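Local atomic coordinates of alpha-toxin (Clostridium novyi, PDB entry 2VK9), a protein that belongs to the large clostridial toxins and carries a catalytic domain of the GT-A glycosyltransferase fold, preceded by an N-terminal helical region. Residues Tyr409-Ser414 with Ser451-Ile456. Residues are numbered along the deposited sequence; the frame is centred on the assembly and turned at random.
Sequences YEILNS and SFYQQI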
# COMPACT_ATOMS: atom_id res chain seq x y z
N TYR A 409 -1.30 -2.53 -13.70
CA TYR A 409 -1.54 -1.26 -14.36
C TYR A 409 -1.65 -1.42 -15.86
O TYR A 409 -2.51 -0.80 -16.49
CB TYR A 409 -0.50 -0.20 -13.97
CG TYR A 409 -0.97 0.70 -12.85
CD1 TYR A 409 -1.72 1.85 -13.12
CD2 TYR A 409 -0.71 0.39 -11.51
CE1 TYR A 409 -2.18 2.68 -12.10
CE2 TYR A 409 -1.16 1.20 -10.48
CZ TYR A 409 -1.90 2.35 -10.79
OH TYR A 409 -2.34 3.15 -9.77
N GLU A 410 -0.80 -2.27 -16.45
CA GLU A 410 -0.84 -2.51 -17.89
C GLU A 410 -2.17 -3.14 -18.33
O GLU A 410 -2.77 -2.69 -19.30
CB GLU A 410 0.35 -3.35 -18.36
CG GLU A 410 1.68 -2.58 -18.44
CD GLU A 410 1.56 -1.17 -19.06
OE1 GLU A 410 1.42 -1.05 -20.30
OE2 GLU A 410 1.61 -0.17 -18.29
N ILE A 411 -2.62 -4.14 -17.57
CA ILE A 411 -3.93 -4.75 -17.78
C ILE A 411 -5.03 -3.68 -17.74
O ILE A 411 -5.84 -3.59 -18.68
CB ILE A 411 -4.20 -5.88 -16.75
CG1 ILE A 411 -3.35 -7.12 -17.09
CG2 ILE A 411 -5.68 -6.26 -16.70
CD1 ILE A 411 -3.19 -8.12 -15.94
N LEU A 412 -5.05 -2.87 -16.68
CA LEU A 412 -6.05 -1.80 -16.51
C LEU A 412 -6.02 -0.77 -17.64
O LEU A 412 -7.05 -0.47 -18.24
CB LEU A 412 -5.86 -1.09 -15.17
CG LEU A 412 -6.63 0.21 -14.89
CD1 LEU A 412 -8.04 -0.07 -14.41
CD2 LEU A 412 -5.90 1.05 -13.86
N ASN A 413 -4.84 -0.24 -17.93
CA ASN A 413 -4.72 0.75 -18.99
C ASN A 413 -5.03 0.18 -20.37
O ASN A 413 -5.54 0.89 -21.24
CB ASN A 413 -3.33 1.42 -18.95
CG ASN A 413 -3.16 2.36 -17.75
OD1 ASN A 413 -4.13 2.77 -17.11
ND2 ASN A 413 -1.91 2.69 -17.45
N SER A 414 -4.75 -1.11 -20.57
CA SER A 414 -4.99 -1.76 -21.86
C SER A 414 -6.48 -1.81 -22.21
O SER A 414 -6.83 -2.04 -23.36
CB SER A 414 -4.38 -3.16 -21.92
OG SER A 414 -5.11 -4.09 -21.13
N SER A 451 -11.90 -11.41 -8.80
CA SER A 451 -12.13 -10.19 -8.01
C SER A 451 -11.39 -8.97 -8.55
O SER A 451 -11.90 -7.84 -8.47
CB SER A 451 -11.71 -10.42 -6.57
OG SER A 451 -12.84 -10.78 -5.79
N PHE A 452 -10.19 -9.19 -9.07
CA PHE A 452 -9.39 -8.12 -9.62
C PHE A 452 -10.03 -7.50 -10.86
O PHE A 452 -10.27 -6.30 -10.89
CB PHE A 452 -7.97 -8.60 -9.94
CG PHE A 452 -7.17 -7.61 -10.73
CD1 PHE A 452 -6.59 -6.51 -10.11
CD2 PHE A 452 -7.03 -7.76 -12.11
CE1 PHE A 452 -5.85 -5.59 -10.83
CE2 PHE A 452 -6.30 -6.84 -12.85
CZ PHE A 452 -5.70 -5.75 -12.21
N TYR A 453 -10.31 -8.32 -11.88
CA TYR A 453 -10.89 -7.81 -13.13
C TYR A 453 -12.23 -7.11 -12.93
O TYR A 453 -12.57 -6.17 -13.66
CB TYR A 453 -11.01 -8.92 -14.17
CG TYR A 453 -9.72 -9.21 -14.90
CD1 TYR A 453 -8.76 -10.05 -14.35
CD2 TYR A 453 -9.47 -8.65 -16.15
CE1 TYR A 453 -7.57 -10.32 -15.03
CE2 TYR A 453 -8.29 -8.91 -16.83
CZ TYR A 453 -7.35 -9.75 -16.27
OH TYR A 453 -6.18 -10.02 -16.94
N GLN A 454 -12.98 -7.54 -11.92
CA GLN A 454 -14.22 -6.88 -11.53
C GLN A 454 -14.03 -5.44 -11.00
O GLN A 454 -15.00 -4.67 -10.91
CB GLN A 454 -14.98 -7.74 -10.52
CG GLN A 454 -15.74 -8.91 -11.16
CD GLN A 454 -16.20 -9.97 -10.15
OE1 GLN A 454 -16.59 -9.65 -9.03
NE2 GLN A 454 -16.17 -11.23 -10.57
N GLN A 455 -12.78 -5.06 -10.68
CA GLN A 455 -12.49 -3.73 -10.14
C GLN A 455 -12.27 -2.64 -11.18
O GLN A 455 -12.50 -1.46 -10.91
CB GLN A 455 -11.28 -3.78 -9.21
CG GLN A 455 -11.60 -3.41 -7.79
CD GLN A 455 -12.77 -4.18 -7.24
OE1 GLN A 455 -12.92 -5.37 -7.49
NE2 GLN A 455 -13.61 -3.50 -6.48
N ILE A 456 -11.82 -3.05 -12.35
CA ILE A 456 -11.49 -2.15 -13.44
C ILE A 456 -12.59 -1.13 -13.78
O ILE A 456 -12.30 0.05 -13.97
CB ILE A 456 -11.09 -2.95 -14.70
CG1 ILE A 456 -9.85 -3.80 -14.41
CG2 ILE A 456 -10.87 -2.02 -15.87
CD1 ILE A 456 -9.66 -4.98 -15.37
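Ile-411 reaches from helix 396-422 toward Phe-452, Tyr-453 and Ile-456, and one of its methyls, CG2, meets both rings and, more loosely at 4.4 Å, CD1 of Ile-456. CG1 lies anti to the carbonyl carbon (chi1 -73°), which puts CG2 anti to the backbone N, on the side of the rings. This methyl lies 3.9 Å from CE2 of Phe-452, at the edge of that ring and near its plane. The same CG2 sits 3.7 Å from CE2 of Tyr-453, approaching that ring obliquely. The Ile-411 side chain runs roughly perpendicular to that of Tyr-453, and its CD1 comes within 3.7 Å of the Tyr-453 OH. The two aromatics also touch: CE2 of Phe-452 stands 4.2 Å above the Tyr-453 ring plane, nearer rim than centre.

One residue on, Leu-412 and Ile-456 lie alongside each other, running oppositely. Leu-412 CD1 packs on Ile-456 CG2 at 3.7 Å, where CA of Leu-412 is 6.3 Å from CA of Ile-456.

Phe-452 also meets the rings of Phe-474 and Phe-495, and Ile-456 touches Ile-415 and Ile-416 of helix 396-422. Elsewhere on that helix, Tyr-409, Glu-410 and Asn-413 hydrogen-bond to Glu-256, Tyr-252 and Gln-255 of helix 247-259. Here, within the catalytic domain, methyls and rings meet, apart from the Tyr-453 hydroxyl, so helix 396-422 is joined to residues 452-456 by nondirectional apolar contact.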